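Local atomic coordinates of protein FimX (PDB entry 3HV8), a protein that belongs to the EAL-domain family and, in this structure, holds the ligand C2E in a pocket of its EAL domain. Residues I210-I215 against W240-T245; F33-Q38 against R85-N90. All blocks are in the same frame, centred on the assembly; numbering follows the deposited sequence.

Interaction 1: residues I210-I215 against W240-T245; sequences ILKGLI and WQAGAT
Helix 205-220 passes closest to the end of helix 233-242 at Lys212 and Ala242, whose CA atoms are 5.3 Å apart, and Gly243 then ends the second helix in a Schellman motif with a positive phi of 95°. Ala242 aims its methyl at the other helix, and two side chains receive it. Lys212 touches it with CG alone, 3.7 Å from Ala242 CB, before the chain bends at chi3 (-102°). From one turn further along, Ile215 brings its longer branch: with CG1 anti to the carbonyl carbon (chi1 -66°), CD1 comes within 3.9 Å of Ala242 CB and also meets the methyl of Ala244. These are consecutive helices on the outside of the EAL domain's beta/alpha barrel, separated along the chain by strand 224-227, and Ile215 and Ala244 also touch that strand through Ser225 and Val227. The other branch of Ile215 lies along the helix terminus, its CG2 3.5 Å from Ala242 O and next to the backbone of Gly243 and Ala244. That carbonyl has a polar partner as well. A single water donates one hydrogen bond to Ala242 O (2.7 Å) and another to Lys212 O (2.8 Å), linking the two backbones beside the apolar patch. Arg44 spans the turn, its NH1 bonded to Trp240 O in the last helical turn and to Ala244 O past Gly243.

Interaction 2: residues F33-Q38 against R85-N90; sequences FRLLFQ and RWVILN. With C2E (9,9'-[(2R,3R,3aS,5S,7aR,9R,10R,10aS,12S,14aR)-3,5,10,12-tetrahydroxy-5,12-dioxidooctahydro-2H,7H-difuro[3,2-d:3',2'-j][1,3,7,9,2,8]tetraoxadiphosphacyclododecine-2,9-diyl]bis(2-amino-1,9-dihydro-6H-purin-6-one)), chain B.
The indole of Trp86 is the centrepiece where barrel strand 33-42 of this EAL-type beta/alpha fold meets outer helix 80-96, the short segments crossing at -57° with their axes 9.9 Å apart. Trp86 CG is anti to its backbone N, which reaches the ring out to the strand. Over one face sits Phe33 CB, 3.7 Å from the centroid of the six-membered ring, a CH-pi contact made by the methylene. The Phe33 ring itself is tilted obliquely, its plane at 47° to the indole, and turns on to Leu24 and Leu28 of helix 20-30. Leu35 instead comes to the indole's edge, near its plane, with CD2 3.8 Å from Trp86 CZ3. Leu35 CD2 also reaches Val87 CG1 at 4.2 Å, while the Leu35 side chain crosses that of Asn90 at about a right angle, its CD1 3.9 Å from Asn90 CB. Trp86 NE1 is hydrogen-bonded to Asn31 OD1, just before the strand, a bond that would hold the indole in its rotation. Each segment also reaches C2E: from the helix, Val87 CG2 lies 3.7 Å from O61 of one C2E base, and from the far end of the strand segment Gln38 NE2 donates to N7 of the other base over 3.1 Å at 161°.

Interactions 1 and 2 lie on opposite sides of the chain's centre, their own centres 31 Å apart and their nearest atoms about 13 Å apart, so they do not touch. The barrel sheet joins them: strand 33-42, which supplies one side of interaction 2, pairs antiparallel with strand 246-247, which follows directly on segment 240-245, and Leu43 and Arg44, just past the same strand, bond to that segment. They differ in their relation to the ligand. Interaction 2 supplies Gln38 and Val87 to the C2E pocket, whereas interaction 1 packs helices on the barrel's exterior; along the chain, its second helix falls between Glu231 and Tyr250, two other residues hydrogen-bonded to C2E.

Interaction 1: residues I210-I215 against W240-T245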
loop_
_atom_site.group_PDB
_atom_site.type_symbol
_atom_site.label_atom_id
_atom_site.label_comp_id
_atom_site.label_asym_id
_atom_site.label_seq_id
_atom_site.Cartn_x
_atom_site.Cartn_y
_atom_site.Cartn_z
ATOM N N ILE A 210 5.026 -20.291 11.840
ATOM C CA ILE A 210 5.774 -19.287 11.092
ATOM C C ILE A 210 5.035 -17.952 11.095
ATOM O O ILE A 210 5.635 -16.906 11.332
ATOM C CB ILE A 210 6.060 -19.742 9.648
ATOM C CG1 ILE A 210 7.158 -20.813 9.649
ATOM C CG2 ILE A 210 6.473 -18.545 8.782
ATOM C CD1 ILE A 210 7.457 -21.394 8.283
ATOM N N LEU A 211 3.731 -17.993 10.845
ATOM C CA LEU A 211 2.917 -16.779 10.808
ATOM C C LEU A 211 2.865 -16.110 12.179
ATOM O O LEU A 211 3.033 -14.890 12.303
ATOM C CB LEU A 211 1.505 -17.114 10.333
ATOM C CG LEU A 211 0.454 -16.004 10.343
ATOM C CD1 LEU A 211 0.861 -14.861 9.425
ATOM C CD2 LEU A 211 -0.891 -16.579 9.920
ATOM N N LYS A 212 2.634 -16.913 13.215
ATOM C CA LYS A 212 2.593 -16.399 14.577
ATOM C C LYS A 212 3.913 -15.755 14.988
ATOM O O LYS A 212 3.918 -14.675 15.583
ATOM C CB LYS A 212 2.216 -17.517 15.557
ATOM C CG LYS A 212 0.729 -17.791 15.612
ATOM C CD LYS A 212 0.383 -18.735 16.758
ATOM C CE LYS A 212 0.137 -20.151 16.265
ATOM N NZ LYS A 212 -1.175 -20.257 15.567
ATOM N N GLY A 213 5.030 -16.403 14.668
ATOM C CA GLY A 213 6.340 -15.860 15.004
ATOM C C GLY A 213 6.652 -14.548 14.301
ATOM O O GLY A 213 7.272 -13.643 14.863
ATOM N N LEU A 214 6.220 -14.449 13.051
ATOM C CA LEU A 214 6.448 -13.250 12.257
ATOM C C LEU A 214 5.699 -12.070 12.865
ATOM O O LEU A 214 6.275 -10.996 13.091
ATOM C CB LEU A 214 5.978 -13.505 10.833
ATOM C CG LEU A 214 6.206 -12.413 9.811
ATOM C CD1 LEU A 214 7.690 -12.114 9.721
ATOM C CD2 LEU A 214 5.672 -12.863 8.461
ATOM N N ILE A 215 4.412 -12.269 13.120
ATOM C CA ILE A 215 3.587 -11.271 13.784
ATOM C C ILE A 215 4.176 -10.877 15.137
ATOM O O ILE A 215 4.270 -9.689 15.456
ATOM C CB ILE A 215 2.126 -11.774 13.914
ATOM C CG1 ILE A 215 1.500 -11.890 12.518
ATOM C CG2 ILE A 215 1.316 -10.869 14.832
ATOM C CD1 ILE A 215 0.142 -12.580 12.490
ATOM N N TRP A 240 -6.675 -13.464 13.950
ATOM C CA TRP A 240 -7.157 -12.776 15.134
ATOM C C TRP A 240 -6.500 -13.352 16.393
ATOM O O TRP A 240 -6.095 -12.606 17.290
ATOM C CB TRP A 240 -8.689 -12.871 15.202
ATOM C CG TRP A 240 -9.342 -11.783 16.004
ATOM C CD1 TRP A 240 -9.973 -10.675 15.520
ATOM C CD2 TRP A 240 -9.433 -11.708 17.429
ATOM N NE1 TRP A 240 -10.453 -9.913 16.558
ATOM C CE2 TRP A 240 -10.133 -10.524 17.742
ATOM C CE3 TRP A 240 -9.001 -12.531 18.472
ATOM C CZ2 TRP A 240 -10.405 -10.141 19.051
ATOM C CZ3 TRP A 240 -9.268 -12.146 19.773
ATOM C CH2 TRP A 240 -9.962 -10.962 20.052
ATOM N N GLN A 241 -6.369 -14.677 16.454
ATOM C CA GLN A 241 -5.725 -15.318 17.593
ATOM C C GLN A 241 -4.211 -15.126 17.593
ATOM O O GLN A 241 -3.584 -15.093 18.653
ATOM C CB GLN A 241 -6.089 -16.799 17.636
ATOM C CG GLN A 241 -7.581 -17.005 17.755
ATOM C CD GLN A 241 -8.150 -16.475 19.065
ATOM O OE1 GLN A 241 -9.275 -15.976 19.110
ATOM N NE2 GLN A 241 -7.379 -16.593 20.137
ATOM N N ALA A 242 -3.632 -14.982 16.401
ATOM C CA ALA A 242 -2.197 -14.733 16.272
ATOM C C ALA A 242 -1.834 -13.290 16.643
ATOM O O ALA A 242 -0.658 -12.961 16.816
ATOM C CB ALA A 242 -1.718 -15.074 14.869
ATOM N N GLY A 243 -2.843 -12.432 16.768
ATOM C CA GLY A 243 -2.632 -11.070 17.232
ATOM C C GLY A 243 -2.458 -10.002 16.156
ATOM O O GLY A 243 -2.121 -8.854 16.470
ATOM N N ALA A 244 -2.714 -10.347 14.902
ATOM C CA ALA A 244 -2.623 -9.361 13.812
ATOM C C ALA A 244 -3.369 -8.076 14.179
ATOM O O ALA A 244 -4.507 -8.133 14.675
ATOM C CB ALA A 244 -3.210 -9.940 12.546
ATOM N N THR A 245 -2.777 -6.908 13.922
ATOM C CA THR A 245 -3.499 -5.673 14.245
ATOM C C THR A 245 -4.547 -5.278 13.198
ATOM O O THR A 245 -5.547 -4.640 13.541
ATOM C CB THR A 245 -2.591 -4.469 14.599
ATOM O OG1 THR A 245 -1.453 -4.476 13.752
ATOM C CG2 THR A 245 -2.113 -4.573 16.043
HETATM O O HOH W 1 1.817 -13.840 17.305
#

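Interaction 2: residues F33-Q38 against R85-N90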
loop_
_atom_site.group_PDB
_atom_site.type_symbol
_atom_site.label_atom_id
_atom_site.label_comp_id
_atom_site.label_asym_id
_atom_site.label_seq_id
_atom_site.Cartn_x
_atom_site.Cartn_y
_atom_site.Cartn_z
ATOM N N PHE A 33 -7.720 6.508 -16.050
ATOM C CA PHE A 33 -7.396 5.567 -14.976
ATOM C C PHE A 33 -8.549 5.587 -13.989
ATOM O O PHE A 33 -9.348 6.540 -13.944
ATOM C CB PHE A 33 -6.120 5.969 -14.224
ATOM C CG PHE A 33 -4.861 5.860 -15.035
ATOM C CD1 PHE A 33 -4.171 4.656 -15.115
ATOM C CD2 PHE A 33 -4.347 6.966 -15.706
ATOM C CE1 PHE A 33 -3.010 4.557 -15.840
ATOM C CE2 PHE A 33 -3.179 6.867 -16.437
ATOM C CZ PHE A 33 -2.500 5.649 -16.501
ATOM N N ARG A 34 -8.634 4.555 -13.163
ATOM C CA ARG A 34 -9.637 4.522 -12.119
ATOM C C ARG A 34 -8.980 4.035 -10.831
ATOM O O ARG A 34 -8.186 3.089 -10.855
ATOM C CB ARG A 34 -10.766 3.588 -12.516
ATOM C CG ARG A 34 -11.802 3.358 -11.428
ATOM C CD ARG A 34 -12.975 2.549 -11.960
ATOM N NE ARG A 34 -13.636 3.247 -13.060
ATOM C CZ ARG A 34 -14.299 2.646 -14.042
ATOM N NH1 ARG A 34 -14.864 3.376 -14.996
ATOM N NH2 ARG A 34 -14.396 1.323 -14.074
ATOM N N LEU A 35 -9.303 4.673 -9.710
ATOM C CA LEU A 35 -8.886 4.172 -8.403
ATOM C C LEU A 35 -9.952 3.262 -7.805
ATOM O O LEU A 35 -11.149 3.597 -7.793
ATOM C CB LEU A 35 -8.609 5.325 -7.446
ATOM C CG LEU A 35 -7.528 6.304 -7.891
ATOM C CD1 LEU A 35 -7.289 7.382 -6.856
ATOM C CD2 LEU A 35 -6.232 5.560 -8.210
ATOM N N LEU A 36 -9.515 2.111 -7.295
ATOM C CA LEU A 36 -10.352 1.260 -6.470
ATOM C C LEU A 36 -9.824 1.306 -5.032
ATOM O O LEU A 36 -8.665 1.675 -4.793
ATOM C CB LEU A 36 -10.331 -0.180 -6.979
ATOM C CG LEU A 36 -10.627 -0.377 -8.468
ATOM C CD1 LEU A 36 -10.545 -1.874 -8.796
ATOM C CD2 LEU A 36 -12.004 0.205 -8.826
ATOM N N PHE A 37 -10.673 0.903 -4.091
ATOM C CA PHE A 37 -10.412 1.024 -2.665
ATOM C C PHE A 37 -10.738 -0.283 -1.995
ATOM O O PHE A 37 -11.818 -0.830 -2.197
ATOM C CB PHE A 37 -11.270 2.154 -2.096
ATOM C CG PHE A 37 -11.048 3.464 -2.792
ATOM C CD1 PHE A 37 -10.019 4.304 -2.400
ATOM C CD2 PHE A 37 -11.845 3.838 -3.861
ATOM C CE1 PHE A 37 -9.783 5.497 -3.061
ATOM C CE2 PHE A 37 -11.620 5.032 -4.526
ATOM C CZ PHE A 37 -10.590 5.863 -4.119
ATOM N N GLN A 38 -9.799 -0.811 -1.219
ATOM C CA GLN A 38 -10.048 -2.045 -0.486
ATOM C C GLN A 38 -9.838 -1.810 0.997
ATOM O O GLN A 38 -8.737 -1.464 1.425
ATOM C CB GLN A 38 -9.159 -3.188 -0.988
ATOM C CG GLN A 38 -9.475 -4.504 -0.276
ATOM C CD GLN A 38 -8.700 -5.681 -0.805
ATOM O OE1 GLN A 38 -7.644 -5.534 -1.429
ATOM N NE2 GLN A 38 -9.225 -6.881 -0.564
ATOM N N ARG A 85 2.242 10.128 -9.467
ATOM C CA ARG A 85 1.722 11.458 -9.146
ATOM C C ARG A 85 0.222 11.532 -9.424
ATOM O O ARG A 85 -0.507 12.169 -8.665
ATOM C CB ARG A 85 2.436 12.561 -9.940
ATOM C CG ARG A 85 3.964 12.592 -9.813
ATOM C CD ARG A 85 4.476 13.037 -8.456
ATOM N NE ARG A 85 5.944 13.158 -8.434
ATOM C CZ ARG A 85 6.616 14.277 -8.706
ATOM N NH1 ARG A 85 7.946 14.287 -8.663
ATOM N NH2 ARG A 85 5.964 15.392 -9.020
ATOM N N TRP A 86 -0.243 10.883 -10.496
ATOM C CA TRP A 86 -1.678 10.858 -10.810
ATOM C C TRP A 86 -2.437 10.182 -9.664
ATOM O O TRP A 86 -3.464 10.678 -9.197
ATOM C CB TRP A 86 -1.942 10.117 -12.138
ATOM C CG TRP A 86 -3.347 10.260 -12.614
ATOM C CD1 TRP A 86 -3.811 11.189 -13.522
ATOM C CD2 TRP A 86 -4.486 9.487 -12.221
ATOM N NE1 TRP A 86 -5.155 11.032 -13.703
ATOM C CE2 TRP A 86 -5.607 10.010 -12.911
ATOM C CE3 TRP A 86 -4.679 8.416 -11.336
ATOM C CZ2 TRP A 86 -6.896 9.487 -12.759
ATOM C CZ3 TRP A 86 -5.961 7.897 -11.184
ATOM C CH2 TRP A 86 -7.056 8.440 -11.889
ATOM N N VAL A 87 -1.920 9.052 -9.191
ATOM C CA VAL A 87 -2.581 8.329 -8.123
ATOM C C VAL A 87 -2.608 9.145 -6.846
ATOM O O VAL A 87 -3.643 9.252 -6.199
ATOM C CB VAL A 87 -1.890 6.977 -7.862
ATOM C CG1 VAL A 87 -2.447 6.331 -6.582
ATOM C CG2 VAL A 87 -2.048 6.035 -9.078
ATOM N N ILE A 88 -1.463 9.731 -6.498
ATOM C CA ILE A 88 -1.347 10.501 -5.266
ATOM C C ILE A 88 -2.229 11.740 -5.333
ATOM O O ILE A 88 -2.933 12.050 -4.384
ATOM C CB ILE A 88 0.100 10.914 -4.996
ATOM C CG1 ILE A 88 0.969 9.664 -4.763
ATOM C CG2 ILE A 88 0.191 11.859 -3.790
ATOM C CD1 ILE A 88 2.464 9.945 -4.847
ATOM N N LEU A 89 -2.194 12.448 -6.453
ATOM C CA LEU A 89 -3.002 13.656 -6.588
ATOM C C LEU A 89 -4.480 13.349 -6.400
ATOM O O LEU A 89 -5.217 14.072 -5.703
ATOM C CB LEU A 89 -2.760 14.281 -7.959
ATOM C CG LEU A 89 -3.385 15.646 -8.154
ATOM C CD1 LEU A 89 -2.640 16.643 -7.275
ATOM C CD2 LEU A 89 -3.315 16.042 -9.618
ATOM N N ASN A 90 -4.934 12.268 -7.013
ATOM C CA ASN A 90 -6.330 11.887 -6.934
ATOM C C ASN A 90 -6.716 11.288 -5.592
ATOM O O ASN A 90 -7.827 11.480 -5.115
ATOM C CB ASN A 90 -6.699 10.994 -8.107
ATOM C CG ASN A 90 -6.854 11.789 -9.369
ATOM O OD1 ASN A 90 -5.957 11.822 -10.228
ATOM N ND2 ASN A 90 -7.955 12.514 -9.455
HETATM P P1 C2E B . -0.111 -5.892 -4.132
HETATM O O2P C2E B . 0.604 -5.822 -2.705
HETATM O O1P C2E B . 0.037 -7.284 -4.603
HETATM O "O5'" C2E B . -1.688 -5.670 -4.094
HETATM C "C5'" C2E B . -2.509 -6.794 -3.721
HETATM C "C4'" C2E B . -3.087 -7.567 -4.926
HETATM O "O4'" C2E B . -3.948 -8.619 -4.428
HETATM C "C3'" C2E B . -4.011 -6.587 -5.638
HETATM O "O3'" C2E B . -3.939 -6.813 -7.054
HETATM C "C2'" C2E B . -5.411 -6.883 -5.048
HETATM O "O2'" C2E B . -6.473 -6.607 -5.942
HETATM C "C1'" C2E B . -5.301 -8.386 -4.793
HETATM N N9 C2E B . -6.163 -8.892 -3.736
HETATM C C8 C2E B . -6.790 -8.166 -2.751
HETATM N N7 C2E B . -7.331 -8.985 -1.878
HETATM C C5 C2E B . -7.092 -10.268 -2.279
HETATM C C6 C2E B . -7.435 -11.533 -1.750
HETATM O O6 C2E B . -8.042 -11.673 -0.687
HETATM N N1 C2E B . -7.036 -12.605 -2.450
HETATM C C2 C2E B . -6.338 -12.491 -3.612
HETATM N N2 C2E B . -5.960 -13.635 -4.267
HETATM N N3 C2E B . -6.013 -11.323 -4.114
HETATM C C4 C2E B . -6.367 -10.211 -3.468
HETATM P P11 C2E B . -3.814 -5.512 -7.993
HETATM O O21 C2E B . -3.830 -6.003 -9.488
HETATM O O11 C2E B . -4.837 -4.505 -7.646
HETATM O O5A C2E B . -2.406 -4.887 -7.615
HETATM C C5A C2E B . -1.219 -5.655 -7.855
HETATM C C4A C2E B . 0.027 -4.815 -7.582
HETATM O O4A C2E B . 0.037 -3.683 -8.464
HETATM C C3A C2E B . 0.100 -4.217 -6.176
HETATM O O3A C2E B . 0.699 -5.098 -5.233
HETATM C C2A C2E B . 1.074 -3.061 -6.410
HETATM O O2A C2E B . 2.420 -3.556 -6.518
HETATM C C1A C2E B . 0.674 -2.601 -7.817
HETATM N N91 C2E B . -0.274 -1.500 -7.699
HETATM C C81 C2E B . -1.636 -1.551 -7.618
HETATM N N71 C2E B . -2.092 -0.331 -7.528
HETATM C C51 C2E B . -1.058 0.557 -7.619
HETATM C C61 C2E B . -0.927 1.961 -7.625
HETATM O O61 C2E B . -1.875 2.731 -7.426
HETATM N N11 C2E B . 0.338 2.439 -7.758
HETATM C C21 C2E B . 1.434 1.629 -7.888
HETATM N N21 C2E B . 2.676 2.193 -7.974
HETATM N N31 C2E B . 1.334 0.327 -7.857
HETATM C C41 C2E B . 0.112 -0.207 -7.744
#